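Local coordinates for PaaX domain-containing protein, C-domain protein (Mycobacterium tuberculosis, PDB 3KFW) that is of unknown function but, as a member of the PaaX family with a helix-turn-helix-type N-terminal domain, probably acts as a DNA-binding transcriptional regulator, at residues 11-16 with 226-230; 164-169 with 209-215. All coordinates share one frame. Numbering follows the deposited sequence.

Interaction 1: residues 11-16 with 226-230; sequences SVLLGA and MAKRR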
ATOM      1  N   SER A  11     -41.628   3.752  12.135  1.00 37.98           N
ATOM      2  CA  SER A  11     -41.507   4.643  13.291  1.00 38.28           C
ATOM      3  C   SER A  11     -42.748   4.656  14.152  1.00 37.81           C
ATOM      4  O   SER A  11     -42.656   4.674  15.351  1.00 38.20           O
ATOM      5  CB  SER A  11     -41.176   6.043  12.850  1.00 38.17           C
ATOM      6  OG  SER A  11     -39.771   6.126  12.659  1.00 42.01           O
ATOM      7  N   VAL A  12     -43.917   4.602  13.544  1.00 38.04           N
ATOM      8  CA  VAL A  12     -45.143   4.631  14.322  1.00 38.81           C
ATOM      9  C   VAL A  12     -45.305   3.337  15.146  1.00 39.95           C
ATOM     10  O   VAL A  12     -45.876   3.347  16.244  1.00 41.09           O
ATOM     11  CB  VAL A  12     -46.351   4.932  13.386  1.00 39.37           C
ATOM     12  CG1 VAL A  12     -47.662   4.722  14.100  1.00 39.37           C
ATOM     13  CG2 VAL A  12     -46.250   6.407  12.836  1.00 36.43           C
ATOM     14  N   LEU A  13     -44.762   2.232  14.641  1.00 39.96           N
ATOM     15  CA  LEU A  13     -44.804   0.977  15.362  1.00 41.33           C
ATOM     16  C   LEU A  13     -43.627   0.701  16.303  1.00 41.42           C
ATOM     17  O   LEU A  13     -43.640  -0.252  17.056  1.00 43.44           O
ATOM     18  CB  LEU A  13     -45.116  -0.230  14.407  1.00 40.69           C
ATOM     19  CG  LEU A  13     -46.441  -0.059  13.640  1.00 40.83           C
ATOM     20  CD1 LEU A  13     -46.580  -1.083  12.550  1.00 37.99           C
ATOM     21  CD2 LEU A  13     -47.610  -0.144  14.633  1.00 38.36           C
ATOM     22  N   LEU A  14     -42.622   1.535  16.282  1.00 42.90           N
ATOM     23  CA  LEU A  14     -41.492   1.402  17.203  1.00 43.81           C
ATOM     24  C   LEU A  14     -41.928   1.054  18.643  1.00 43.34           C
ATOM     25  O   LEU A  14     -42.677   1.813  19.308  1.00 41.85           O
ATOM     26  CB  LEU A  14     -40.673   2.689  17.149  1.00 44.29           C
ATOM     27  CG  LEU A  14     -39.164   2.628  16.914  1.00 47.84           C
ATOM     28  CD1 LEU A  14     -38.745   1.685  15.774  1.00 50.55           C
ATOM     29  CD2 LEU A  14     -38.687   4.075  16.607  1.00 50.30           C
ATOM     30  N   GLY A  15     -41.502  -0.147  19.072  1.00 43.51           N
ATOM     31  CA  GLY A  15     -41.731  -0.645  20.417  1.00 42.62           C
ATOM     32  C   GLY A  15     -43.135  -1.167  20.662  1.00 43.37           C
ATOM     33  O   GLY A  15     -43.461  -1.516  21.800  1.00 43.35           O
ATOM     34  N   ALA A  16     -43.982  -1.216  19.618  1.00 43.49           N
ATOM     35  CA  ALA A  16     -45.374  -1.759  19.766  1.00 43.21           C
ATOM     36  C   ALA A  16     -45.323  -3.243  20.042  1.00 42.99           C
ATOM     37  O   ALA A  16     -45.878  -3.706  21.053  1.00 44.19           O
ATOM     38  CB  ALA A  16     -46.206  -1.501  18.559  1.00 41.99           C
HETATM   39  N   MSE A 226     -43.088   9.228  20.060  1.00 35.22           N
HETATM   40  CA  MSE A 226     -43.675   8.319  19.070  1.00 36.68           C
HETATM   41  C   MSE A 226     -44.542   7.235  19.737  1.00 36.09           C
HETATM   42  O   MSE A 226     -45.705   7.044  19.362  1.00 36.70           O
HETATM   43  CB  MSE A 226     -42.546   7.687  18.225  1.00 37.63           C
HETATM   44  CG  MSE A 226     -42.686   7.755  16.691  1.00 40.92           C
HETATM   45 SE   MSE A 226     -43.302   9.478  15.917  1.00 47.16          SE
HETATM   46  CE  MSE A 226     -45.093   8.891  15.487  1.00 48.22           C
ATOM     47  N   ALA A 227     -43.981   6.555  20.737  1.00 35.93           N
ATOM     48  CA  ALA A 227     -44.677   5.504  21.472  1.00 35.94           C
ATOM     49  C   ALA A 227     -45.837   6.043  22.283  1.00 36.04           C
ATOM     50  O   ALA A 227     -46.856   5.366  22.424  1.00 35.38           O
ATOM     51  CB  ALA A 227     -43.721   4.735  22.356  1.00 35.17           C
ATOM     52  N   LYS A 228     -45.694   7.263  22.789  1.00 36.89           N
ATOM     53  CA  LYS A 228     -46.772   7.896  23.556  1.00 38.65           C
ATOM     54  C   LYS A 228     -48.035   8.247  22.703  1.00 39.20           C
ATOM     55  O   LYS A 228     -49.171   8.079  23.161  1.00 38.84           O
ATOM     56  CB  LYS A 228     -46.227   9.112  24.307  1.00 38.76           C
ATOM     57  CG  LYS A 228     -47.246   9.798  25.192  1.00 40.47           C
ATOM     58  CD  LYS A 228     -46.621  11.013  25.872  1.00 44.56           C
ATOM     59  CE  LYS A 228     -47.684  11.901  26.546  1.00 45.71           C
ATOM     60  NZ  LYS A 228     -46.996  13.161  26.984  1.00 47.76           N
ATOM     61  N   ARG A 229     -47.823   8.708  21.466  1.00 40.12           N
ATOM     62  CA  ARG A 229     -48.897   8.985  20.497  1.00 40.95           C
ATOM     63  C   ARG A 229     -49.763   7.764  20.217  1.00 42.11           C
ATOM     64  O   ARG A 229     -50.961   7.879  19.935  1.00 42.31           O
ATOM     65  CB  ARG A 229     -48.304   9.431  19.167  1.00 40.71           C
ATOM     66  CG  ARG A 229     -47.841  10.857  19.134  1.00 40.88           C
ATOM     67  CD  ARG A 229     -47.280  11.216  17.777  1.00 42.10           C
ATOM     68  NE  ARG A 229     -48.320  11.367  16.751  1.00 44.37           N
ATOM     69  CZ  ARG A 229     -48.460  10.587  15.668  1.00 44.57           C
ATOM     70  NH1 ARG A 229     -47.622   9.566  15.440  1.00 42.35           N
ATOM     71  NH2 ARG A 229     -49.448  10.831  14.801  1.00 43.51           N
ATOM     72  N   ARG A 230     -49.130   6.596  20.278  1.00 43.17           N
ATOM     73  CA  ARG A 230     -49.751   5.332  19.950  1.00 43.68           C
ATOM     74  C   ARG A 230     -50.490   4.739  21.138  1.00 45.10           C
ATOM     75  O   ARG A 230     -51.289   3.827  20.964  1.00 45.98           O
ATOM     76  CB  ARG A 230     -48.685   4.375  19.429  1.00 43.28           C
ATOM     77  CG  ARG A 230     -49.193   3.081  18.922  1.00 42.01           C
ATOM     78  CD  ARG A 230     -48.107   2.061  18.716  1.00 40.07           C
ATOM     79  NE  ARG A 230     -47.266   1.851  19.885  1.00 39.22           N
ATOM     80  CZ  ARG A 230     -45.950   1.952  19.832  1.00 41.61           C
ATOM     81  NH1 ARG A 230     -45.205   1.772  20.906  1.00 42.97           N
ATOM     82  NH2 ARG A 230     -45.375   2.247  18.673  1.00 44.15           N
TER
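Near the C-terminal end of a helix some carbonyls lack the usual helical donor, and a long arginine from another helix can supply it. Here the helix entering at Ser11 first meets selenomethionine: Met226 CG lies 3.4 Å from Ser11 O. The CA-to-CB bond of Val12 points away, yet its CG2 still touches Met226 CE at 3.8 Å, while its carbonyl accepts a hydrogen bond from Arg230, NH2 to Val12 O at 2.7 Å. Two residues on, Leu14 O faces the edge of the same guanidinium, accepting hydrogen bonds from Arg230 NH2 at 2.8 Å and Arg230 NH1 at 3.0 Å. Gly15, at positive phi, turns the chain so that Ala16 N lies over one guanidinium face, with Ala16 CB 3.7 Å from Arg230 CZ. Neighbouring Arg229 instead reaches Leu29 O and forms a salt bridge with Asp32. An arginine side chain thus gathers backbone carbonyls near a helix C-terminus, joining helix 5-13 of the PaaX-like N-terminal region, of the HTH clan, to helix 212-234.

Interaction 2: residues 164-169 with 209-215; sequences WTEAGH and DWPGAGL
The loop leading into helix 212-234, and the first turn of that helix, pack on helix 161-177 in the PaaX-like C-terminal region. Residues 164-169 are helical throughout; 209-210 are loop, Trp210 extended (phi/psi -66/121), Pro211 is the N-cap, and the helix runs on from Gly212. In register, Thr165 faces Trp210 and Gly168 faces Pro211, each pair with CA atoms 5.7 Å apart. Both tryptophans take chi1 t, but chi2 is 99° in Trp164 and -104° in Trp210; their six-membered rings form an offset stack, centroids 4.5 Å apart and planes at 6°. Trp164 CZ3 also meets Pro211 CG at 3.7 Å, and Trp164 CH2 meets CD1 of Leu215 (chi1 m, chi2 t) at 3.8 Å. Gly168 lets the proline in: its CA is 3.9 Å from Pro211 CG, where a CB would clash. Thr165, chi1 m, sets CG2 3.4 Å from Asp209 O and gives OG1 to its own helix at Leu161 O. His169, chi1 m and chi2 -52°, donates NE2 to Asp209 O at 3.0 Å, while Pro211 CB sits over its ring in a CH-pi contact, 4.1 Å from the centroid. Stacking and close apolar packing dominate, with one imidazole-to-carbonyl hydrogen bond between exposed residues.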
ATOM      1  N   TRP A 164     -17.048  15.183  13.120  1.00 29.50           N
ATOM      2  CA  TRP A 164     -18.175  14.361  13.508  1.00 30.70           C
ATOM      3  C   TRP A 164     -18.937  15.042  14.639  1.00 30.61           C
ATOM      4  O   TRP A 164     -20.148  14.904  14.725  1.00 30.79           O
ATOM      5  CB  TRP A 164     -17.701  13.014  14.010  1.00 30.80           C
ATOM      6  CG  TRP A 164     -18.800  11.961  14.192  1.00 31.36           C
ATOM      7  CD1 TRP A 164     -19.141  10.925  13.301  1.00 26.08           C
ATOM      8  CD2 TRP A 164     -19.639  11.780  15.359  1.00 29.74           C
ATOM      9  NE1 TRP A 164     -20.175  10.161  13.858  1.00 29.04           N
ATOM     10  CE2 TRP A 164     -20.491  10.666  15.107  1.00 27.89           C
ATOM     11  CE3 TRP A 164     -19.780  12.474  16.563  1.00 31.67           C
ATOM     12  CZ2 TRP A 164     -21.430  10.234  16.025  1.00 27.52           C
ATOM     13  CZ3 TRP A 164     -20.741  12.033  17.497  1.00 30.71           C
ATOM     14  CH2 TRP A 164     -21.549  10.922  17.216  1.00 28.10           C
ATOM     15  N   THR A 165     -18.174  15.713  15.504  1.00 29.99           N
ATOM     16  CA  THR A 165     -18.612  16.639  16.547  1.00 29.51           C
ATOM     17  C   THR A 165     -19.389  17.805  15.934  1.00 30.42           C
ATOM     18  O   THR A 165     -20.541  18.027  16.327  1.00 30.82           O
ATOM     19  CB  THR A 165     -17.346  17.189  17.314  1.00 29.46           C
ATOM     20  OG1 THR A 165     -16.740  16.116  18.049  1.00 28.37           O
ATOM     21  CG2 THR A 165     -17.659  18.403  18.242  1.00 26.69           C
ATOM     22  N   GLU A 166     -18.787  18.533  14.979  1.00 30.13           N
ATOM     23  CA  GLU A 166     -19.493  19.623  14.283  1.00 31.49           C
ATOM     24  C   GLU A 166     -20.818  19.164  13.632  1.00 31.18           C
ATOM     25  O   GLU A 166     -21.837  19.864  13.729  1.00 31.91           O
ATOM     26  CB  GLU A 166     -18.596  20.326  13.249  1.00 31.65           C
ATOM     27  CG  GLU A 166     -19.234  21.596  12.586  1.00 37.70           C
ATOM     28  CD  GLU A 166     -18.187  22.695  12.178  1.00 47.31           C
ATOM     29  OE1 GLU A 166     -18.003  23.702  12.943  1.00 49.71           O
ATOM     30  OE2 GLU A 166     -17.536  22.545  11.100  1.00 46.79           O
ATOM     31  N   ALA A 167     -20.816  17.983  13.015  1.00 30.63           N
ATOM     32  CA  ALA A 167     -22.028  17.457  12.333  1.00 30.60           C
ATOM     33  C   ALA A 167     -23.080  17.087  13.320  1.00 29.97           C
ATOM     34  O   ALA A 167     -24.266  17.217  13.008  1.00 29.52           O
ATOM     35  CB  ALA A 167     -21.735  16.258  11.414  1.00 29.99           C
ATOM     36  N   GLY A 168     -22.648  16.658  14.511  1.00 29.65           N
ATOM     37  CA  GLY A 168     -23.579  16.210  15.541  1.00 29.56           C
ATOM     38  C   GLY A 168     -24.333  17.392  16.157  1.00 29.60           C
ATOM     39  O   GLY A 168     -25.550  17.378  16.251  1.00 29.97           O
ATOM     40  N   HIS A 169     -23.592  18.399  16.598  1.00 29.85           N
ATOM     41  CA  HIS A 169     -24.148  19.672  17.037  1.00 29.60           C
ATOM     42  C   HIS A 169     -25.082  20.264  15.992  1.00 28.88           C
ATOM     43  O   HIS A 169     -26.126  20.739  16.366  1.00 29.27           O
ATOM     44  CB  HIS A 169     -23.015  20.658  17.454  1.00 28.79           C
ATOM     45  CG  HIS A 169     -22.378  20.266  18.743  1.00 32.12           C
ATOM     46  ND1 HIS A 169     -23.120  20.015  19.893  1.00 34.14           N
ATOM     47  CD2 HIS A 169     -21.084  20.044  19.075  1.00 33.66           C
ATOM     48  CE1 HIS A 169     -22.307  19.652  20.869  1.00 32.05           C
ATOM     49  NE2 HIS A 169     -21.070  19.653  20.396  1.00 37.00           N
ATOM     50  N   ASP A 209     -16.522  18.294  24.142  1.00 30.27           N
ATOM     51  CA  ASP A 209     -17.598  18.743  23.269  1.00 29.37           C
ATOM     52  C   ASP A 209     -18.157  17.587  22.394  1.00 29.17           C
ATOM     53  O   ASP A 209     -18.838  17.844  21.418  1.00 29.17           O
ATOM     54  CB  ASP A 209     -17.222  19.985  22.439  1.00 28.61           C
ATOM     55  CG  ASP A 209     -16.060  19.736  21.461  1.00 30.76           C
ATOM     56  OD1 ASP A 209     -15.308  18.737  21.670  1.00 28.60           O
ATOM     57  OD2 ASP A 209     -15.906  20.543  20.474  1.00 28.93           O
ATOM     58  N   TRP A 210     -17.909  16.337  22.776  1.00 28.50           N
ATOM     59  CA  TRP A 210     -18.455  15.200  22.051  1.00 30.41           C
ATOM     60  C   TRP A 210     -20.025  15.135  22.162  1.00 31.31           C
ATOM     61  O   TRP A 210     -20.556  15.064  23.283  1.00 31.69           O
ATOM     62  CB  TRP A 210     -17.821  13.914  22.593  1.00 29.86           C
ATOM     63  CG  TRP A 210     -18.141  12.731  21.767  1.00 31.23           C
ATOM     64  CD1 TRP A 210     -19.041  11.744  22.064  1.00 29.07           C
ATOM     65  CD2 TRP A 210     -17.571  12.385  20.471  1.00 28.57           C
ATOM     66  NE1 TRP A 210     -19.066  10.811  21.044  1.00 29.17           N
ATOM     67  CE2 TRP A 210     -18.193  11.171  20.055  1.00 27.37           C
ATOM     68  CE3 TRP A 210     -16.621  12.989  19.630  1.00 25.61           C
ATOM     69  CZ2 TRP A 210     -17.886  10.542  18.846  1.00 27.61           C
ATOM     70  CZ3 TRP A 210     -16.303  12.380  18.420  1.00 25.94           C
ATOM     71  CH2 TRP A 210     -16.933  11.159  18.033  1.00 29.40           C
ATOM     72  N   PRO A 211     -20.754  15.182  21.018  1.00 31.52           N
ATOM     73  CA  PRO A 211     -22.245  15.187  21.004  1.00 31.99           C
ATOM     74  C   PRO A 211     -22.970  13.813  21.091  1.00 32.17           C
ATOM     75  O   PRO A 211     -24.174  13.772  20.937  1.00 32.76           O
ATOM     76  CB  PRO A 211     -22.590  15.868  19.650  1.00 31.95           C
ATOM     77  CG  PRO A 211     -21.462  15.455  18.732  1.00 31.11           C
ATOM     78  CD  PRO A 211     -20.201  15.332  19.649  1.00 31.49           C
ATOM     79  N   GLY A 212     -22.262  12.720  21.371  1.00 33.03           N
ATOM     80  CA  GLY A 212     -22.846  11.357  21.386  1.00 33.15           C
ATOM     81  C   GLY A 212     -24.058  11.185  22.285  1.00 33.96           C
ATOM     82  O   GLY A 212     -25.134  10.761  21.824  1.00 36.01           O
ATOM     83  N   ALA A 213     -23.892  11.523  23.556  1.00 33.01           N
ATOM     84  CA  ALA A 213     -24.945  11.420  24.573  1.00 32.39           C
ATOM     85  C   ALA A 213     -26.167  12.316  24.269  1.00 32.94           C
ATOM     86  O   ALA A 213     -27.349  11.894  24.457  1.00 31.67           O
ATOM     87  CB  ALA A 213     -24.377  11.730  25.946  1.00 29.92           C
ATOM     88  N   GLY A 214     -25.867  13.547  23.822  1.00 33.09           N
ATOM     89  CA  GLY A 214     -26.879  14.493  23.358  1.00 33.27           C
ATOM     90  C   GLY A 214     -27.669  13.872  22.215  1.00 34.03           C
ATOM     91  O   GLY A 214     -28.903  13.959  22.190  1.00 33.69           O
ATOM     92  N   LEU A 215     -26.970  13.231  21.268  1.00 34.08           N
ATOM     93  CA  LEU A 215     -27.653  12.656  20.089  1.00 34.32           C
ATOM     94  C   LEU A 215     -28.524  11.436  20.462  1.00 34.09           C
ATOM     95  O   LEU A 215     -29.650  11.345  20.033  1.00 35.04           O
ATOM     96  CB  LEU A 215     -26.667  12.350  18.961  1.00 34.35           C
ATOM     97  CG  LEU A 215     -26.004  13.512  18.178  1.00 33.62           C
ATOM     98  CD1 LEU A 215     -24.694  13.077  17.539  1.00 27.42           C
ATOM     99  CD2 LEU A 215     -26.910  14.102  17.116  1.00 32.80           C
TER

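How the interactions relate
One long helix can tie distant parts of a chain together, and helix 212-234 does so here. Interaction 2 holds its N-terminal start against helix 161-177, while interaction 1 places a later part of it against the end of helix 5-13. The centres are 26 Å apart and the nearest atoms about 12 Å, so the contacts do not touch. Along the chain they are nested: the 40-residue separation of interaction 2 falls inside the 210-residue loop closed by interaction 1, which also encloses the four-stranded antiparallel sheet. The C-terminal helical region is thus packed locally at one site and joined to the PaaX-like N-terminal region at the other.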